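Local coordinates for protein YCGM (Escherichia coli, PDB 1NR9) that is of unknown function but belongs to the fumarylacetoacetate hydrolase (FAH) family and carries a bound magnesium ion, at residues A[3-7]-A[53-57]; A[40-44]-A[167-171]. All blocks are in the same frame, centred on the assembly; numbering follows the deposited sequence.

Contact 1. Residues A[3-7]-A[53-57]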
loop_
_atom_site.group_PDB
_atom_site.type_symbol
_atom_site.label_atom_id
_atom_site.label_comp_id
_atom_site.label_asym_id
_atom_site.label_seq_id
_atom_site.Cartn_x
_atom_site.Cartn_y
_atom_site.Cartn_z
HETATM N N MSE A 3 -8.540 -8.508 12.641
HETATM C CA MSE A 3 -8.440 -9.915 12.997
HETATM C C MSE A 3 -6.994 -10.367 13.141
HETATM O O MSE A 3 -6.621 -10.979 14.143
HETATM C CB MSE A 3 -9.132 -10.773 11.936
HETATM C CG MSE A 3 -10.490 -11.297 12.351
HETATM SE SE MSE A 3 -10.339 -12.455 13.878
HETATM C CE MSE A 3 -9.824 -14.071 12.962
ATOM N N TYR A 4 -6.180 -10.047 12.140
ATOM C CA TYR A 4 -4.785 -10.462 12.124
ATOM C C TYR A 4 -3.833 -9.723 13.041
ATOM O O TYR A 4 -3.947 -8.523 13.244
ATOM C CB TYR A 4 -4.214 -10.380 10.707
ATOM C CG TYR A 4 -2.746 -10.742 10.676
ATOM C CD1 TYR A 4 -2.336 -12.077 10.758
ATOM C CD2 TYR A 4 -1.757 -9.749 10.680
ATOM C CE1 TYR A 4 -0.980 -12.418 10.850
ATOM C CE2 TYR A 4 -0.393 -10.084 10.778
ATOM C CZ TYR A 4 -0.017 -11.417 10.862
ATOM O OH TYR A 4 1.312 -11.755 10.953
ATOM N N GLN A 5 -2.871 -10.464 13.570
ATOM C CA GLN A 5 -1.835 -9.911 14.431
ATOM C C GLN A 5 -0.629 -10.835 14.366
ATOM O O GLN A 5 -0.786 -12.033 14.151
ATOM C CB GLN A 5 -2.342 -9.780 15.854
ATOM C CG GLN A 5 -3.303 -8.635 15.984
ATOM C CD GLN A 5 -3.666 -8.353 17.406
ATOM O OE1 GLN A 5 -4.395 -9.123 18.033
ATOM N NE2 GLN A 5 -3.146 -7.249 17.944
ATOM N N HIS A 6 0.575 -10.300 14.528
ATOM C CA HIS A 6 1.753 -11.148 14.440
ATOM C C HIS A 6 1.833 -12.138 15.597
ATOM O O HIS A 6 1.512 -11.812 16.746
ATOM C CB HIS A 6 3.045 -10.320 14.425
ATOM C CG HIS A 6 3.156 -9.361 13.281
ATOM N ND1 HIS A 6 2.815 -9.692 11.988
ATOM C CD2 HIS A 6 3.626 -8.091 13.232
ATOM C CE1 HIS A 6 3.072 -8.668 11.193
ATOM N NE2 HIS A 6 3.565 -7.685 11.923
ATOM N N HIS A 7 2.270 -13.351 15.290
ATOM C CA HIS A 7 2.429 -14.372 16.311
ATOM C C HIS A 7 3.491 -15.372 15.874
ATOM O O HIS A 7 3.807 -15.472 14.690
ATOM C CB HIS A 7 1.098 -15.096 16.575
ATOM C CG HIS A 7 0.439 -15.628 15.340
ATOM N ND1 HIS A 7 -0.422 -14.876 14.572
ATOM C CD2 HIS A 7 0.533 -16.831 14.725
ATOM C CE1 HIS A 7 -0.828 -15.589 13.537
ATOM N NE2 HIS A 7 -0.262 -16.780 13.607
ATOM N N LEU A 53 -3.753 -8.463 5.226
ATOM C CA LEU A 53 -3.163 -9.454 6.115
ATOM C C LEU A 53 -4.235 -10.290 6.800
ATOM O O LEU A 53 -5.283 -9.761 7.179
ATOM C CB LEU A 53 -2.336 -8.741 7.189
ATOM C CG LEU A 53 -0.950 -8.222 6.804
ATOM C CD1 LEU A 53 -0.379 -7.308 7.880
ATOM C CD2 LEU A 53 -0.054 -9.430 6.581
ATOM N N CYS A 54 -3.982 -11.590 6.964
ATOM C CA CYS A 54 -4.935 -12.456 7.654
ATOM C C CYS A 54 -4.337 -13.785 8.079
ATOM O O CYS A 54 -3.352 -14.250 7.515
ATOM C CB CYS A 54 -6.178 -12.698 6.803
ATOM S SG CYS A 54 -5.877 -13.621 5.321
ATOM N N ASP A 55 -4.940 -14.386 9.098
ATOM C CA ASP A 55 -4.489 -15.662 9.630
ATOM C C ASP A 55 -4.584 -16.801 8.597
ATOM O O ASP A 55 -5.676 -17.132 8.119
ATOM C CB ASP A 55 -5.323 -16.015 10.853
ATOM C CG ASP A 55 -4.616 -16.968 11.770
ATOM O OD1 ASP A 55 -3.830 -17.803 11.264
ATOM O OD2 ASP A 55 -4.848 -16.894 13.000
ATOM N N LEU A 56 -3.443 -17.408 8.261
ATOM C CA LEU A 56 -3.410 -18.501 7.286
ATOM C C LEU A 56 -4.013 -19.790 7.828
ATOM O O LEU A 56 -4.323 -20.708 7.066
ATOM C CB LEU A 56 -1.966 -18.774 6.844
ATOM C CG LEU A 56 -1.740 -19.866 5.785
ATOM C CD1 LEU A 56 -2.595 -19.605 4.550
ATOM C CD2 LEU A 56 -0.262 -19.900 5.403
ATOM N N ARG A 57 -4.184 -19.850 9.147
ATOM C CA ARG A 57 -4.721 -21.038 9.792
ATOM C C ARG A 57 -6.234 -21.130 9.736
ATOM O O ARG A 57 -6.796 -22.210 9.912
ATOM C CB ARG A 57 -4.256 -21.099 11.249
ATOM C CG ARG A 57 -2.764 -21.338 11.428
ATOM C CD ARG A 57 -2.209 -20.363 12.445
ATOM N NE ARG A 57 -2.899 -20.491 13.723
ATOM C CZ ARG A 57 -3.090 -19.498 14.586
ATOM N NH1 ARG A 57 -2.649 -18.273 14.329
ATOM N NH2 ARG A 57 -3.733 -19.733 15.717
HETATM O O HOH W 1 -1.132 -17.429 11.171
#
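The ring of Y4 lies obliquely against the backbone of strand 53-55 and the L53 side chain, and at the strand's exit H7 NE2 lies 2.9 Å from R57 NH1. From the root of the tyrosine outward, CB lies 3.7 Å from L53 O, and CG is 4.0 Å from both C54 N and L53 CB. There the two sides of the ring diverge: CD1 comes to 3.8 Å from C54 C, while CD2 packs 3.7 Å from L53 CB. CE2, further out, still reaches the methyl CD1 of L53. With CG anti to the backbone N (chi1 177°), the ring is carried across the strand and its hydroxyl passes beyond it, back to its own segment: Y4 OH shares a hydrogen bond of 2.8 Å with H6 ND1, whose ring carries NE2 to G187 O. L132 and F135 of strand 130-137, the parallel neighbour of strand 53-55, also touch the tyrosine, so it belongs to the sheet's apolar cover.

The polar end is built on D55. OD1 accepts a hydrogen bond from the backbone N of R57, closing an Asx turn, and takes a further bond from a water that also pairs with H7 NE2. OD2 lies 2.9 Å from R57 NH1 in a salt bridge made well out of the guanidinium plane, a matter of charge alone. On the other segment H7 ND1 donates to Q5 O at 2.9 Å, which fixes the turn of the imidazole; NE2 points at the water in the ring plane, with R57 NH1 lying obliquely to the imidazole. D55 probably offsets much of the arginine charge; the nearness of R57 would tend to disfavour a second proton on H7, and the carboxylate would partly counter that.

Contact 2. Residues A[40-44]-A[167-171]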
loop_
_atom_site.group_PDB
_atom_site.type_symbol
_atom_site.label_atom_id
_atom_site.label_comp_id
_atom_site.label_asym_id
_atom_site.label_seq_id
_atom_site.Cartn_x
_atom_site.Cartn_y
_atom_site.Cartn_z
ATOM N N PRO A 40 20.667 -8.928 -12.114
ATOM C CA PRO A 40 19.640 -8.818 -13.156
ATOM C C PRO A 40 18.889 -7.483 -13.084
ATOM O O PRO A 40 19.345 -6.545 -12.424
ATOM C CB PRO A 40 18.734 -10.014 -12.869
ATOM C CG PRO A 40 19.698 -11.026 -12.315
ATOM C CD PRO A 40 20.521 -10.188 -11.364
ATOM N N GLU A 41 17.746 -7.393 -13.762
ATOM C CA GLU A 41 16.968 -6.160 -13.738
ATOM C C GLU A 41 16.481 -5.923 -12.314
ATOM O O GLU A 41 16.100 -6.864 -11.618
ATOM C CB GLU A 41 15.767 -6.246 -14.685
ATOM C CG GLU A 41 14.735 -7.279 -14.285
ATOM C CD GLU A 41 13.405 -7.097 -15.002
ATOM O OE1 GLU A 41 12.769 -6.029 -14.835
ATOM O OE2 GLU A 41 12.994 -8.027 -15.729
ATOM N N GLU A 42 16.507 -4.666 -11.884
ATOM C CA GLU A 42 16.072 -4.299 -10.547
ATOM C C GLU A 42 14.749 -4.947 -10.162
ATOM O O GLU A 42 13.819 -5.034 -10.972
ATOM C CB GLU A 42 15.929 -2.785 -10.435
ATOM C CG GLU A 42 17.234 -2.043 -10.341
ATOM C CD GLU A 42 17.022 -0.553 -10.173
ATOM O OE1 GLU A 42 16.224 -0.163 -9.294
ATOM O OE2 GLU A 42 17.655 0.231 -10.912
ATOM N N PRO A 43 14.649 -5.406 -8.907
ATOM C CA PRO A 43 13.449 -6.052 -8.369
ATOM C C PRO A 43 12.172 -5.233 -8.583
ATOM O O PRO A 43 12.159 -4.021 -8.362
ATOM C CB PRO A 43 13.774 -6.190 -6.881
ATOM C CG PRO A 43 15.252 -6.408 -6.887
ATOM C CD PRO A 43 15.725 -5.378 -7.897
ATOM N N VAL A 44 11.110 -5.905 -9.028
ATOM C CA VAL A 44 9.807 -5.271 -9.208
ATOM C C VAL A 44 9.223 -5.222 -7.787
ATOM O O VAL A 44 9.298 -6.205 -7.049
ATOM C CB VAL A 44 8.892 -6.112 -10.121
ATOM C CG1 VAL A 44 7.505 -5.495 -10.182
ATOM C CG2 VAL A 44 9.491 -6.198 -11.513
HETATM N N MSE A 167 16.164 -18.138 -5.531
HETATM C CA MSE A 167 15.782 -16.730 -5.562
HETATM C C MSE A 167 16.794 -15.961 -6.406
HETATM O O MSE A 167 17.993 -16.219 -6.312
HETATM C CB MSE A 167 15.809 -16.168 -4.148
HETATM C CG MSE A 167 14.485 -15.702 -3.600
HETATM SE SE MSE A 167 14.731 -15.092 -1.775
HETATM C CE MSE A 167 14.433 -13.208 -1.995
ATOM N N ILE A 168 16.328 -15.020 -7.223
ATOM C CA ILE A 168 17.256 -14.232 -8.032
ATOM C C ILE A 168 17.982 -13.250 -7.112
ATOM O O ILE A 168 19.218 -13.256 -7.033
ATOM C CB ILE A 168 16.529 -13.443 -9.123
ATOM C CG1 ILE A 168 15.733 -14.401 -9.999
ATOM C CG2 ILE A 168 17.532 -12.665 -9.959
ATOM C CD1 ILE A 168 16.549 -15.565 -10.495
ATOM N N HIS A 169 17.205 -12.406 -6.429
ATOM C CA HIS A 169 17.742 -11.441 -5.467
ATOM C C HIS A 169 17.562 -12.108 -4.106
ATOM O O HIS A 169 16.443 -12.396 -3.692
ATOM C CB HIS A 169 16.946 -10.144 -5.521
ATOM C CG HIS A 169 16.841 -9.569 -6.896
ATOM N ND1 HIS A 169 17.799 -8.729 -7.426
ATOM C CD2 HIS A 169 15.923 -9.759 -7.873
ATOM C CE1 HIS A 169 17.473 -8.430 -8.672
ATOM N NE2 HIS A 169 16.339 -9.041 -8.968
ATOM N N LYS A 170 18.666 -12.375 -3.422
ATOM C CA LYS A 170 18.605 -13.033 -2.123
ATOM C C LYS A 170 17.796 -12.215 -1.107
ATOM O O LYS A 170 17.392 -11.087 -1.381
ATOM C CB LYS A 170 20.033 -13.287 -1.627
ATOM C CG LYS A 170 20.910 -13.956 -2.687
ATOM C CD LYS A 170 20.314 -15.291 -3.132
ATOM C CE LYS A 170 20.993 -15.866 -4.377
ATOM N NZ LYS A 170 20.757 -15.031 -5.595
ATOM N N ILE A 171 17.573 -12.785 0.071
ATOM C CA ILE A 171 16.789 -12.113 1.092
ATOM C C ILE A 171 17.353 -10.813 1.638
ATOM O O ILE A 171 16.681 -9.793 1.553
ATOM C CB ILE A 171 16.488 -13.049 2.272
ATOM C CG1 ILE A 171 15.729 -14.281 1.770
ATOM C CG2 ILE A 171 15.670 -12.305 3.335
ATOM C CD1 ILE A 171 15.395 -15.283 2.867
HETATM O O HOH W 2 14.665 -9.837 -10.617
#
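P40 and P43 bracket the imidazole-bearing loop of I168 and H169, and the main motif is a CH-pi contact of proline on histidine. P40, the first residue modelled after a gap and poorly ordered, sets its CG 3.6 Å from I168 CG2, methylene against methyl at the surface. E41 contributes its carbonyl: E41 O lies 3.4 Å from H169 NE2, at the ring edge and near its plane, and a water bonded to NE2 gives that oxygen a weak, long bond as well. E42 bonds through OE1 to Y177 OH of helix 171-178. P43 then covers the histidine. Its other neighbours are L174 and Y177 of that helix, and its carbonyl accepts from K122 NZ of the second subunit, so the proline sits where loop, helix and dimer partner meet.

Across from it the loop is braced from within. K170, at the N-cap of helix 171-178, curls its chain back to give NZ to M167 O and I168 O, while N27 holds the backbone N of H169. A chi1 of -57° sets I168 CG2 under the neighbouring imidazole, 3.8 Å from the H169 ring plane and offset toward its rim. On the opposite face P43 CG stands 3.3 Å from the H169 ring centroid, only 2° off the ring normal.

How the contacts relate
Contacts 1 and 2 lie on opposite sides of the chain's centre, their own centres 27 Å apart and their nearest atoms about 15 Å apart. Their segments alternate along the chain, 3-7, 40-44, 53-57, 167-171, so the two contacts cross along the chain without touching in space. The mixed sheet connects them: 40-44 runs straight into strand 45-48, and a short loop leads on to strand 53-55 of contact 1. Contact 1 ties the N-terminal segment to that sheet within a single subunit. Contact 2 is a surface contact beside helix 171-178 that the second subunit also reaches, with the side chain of P43 about 11 Å from the magnesium ion.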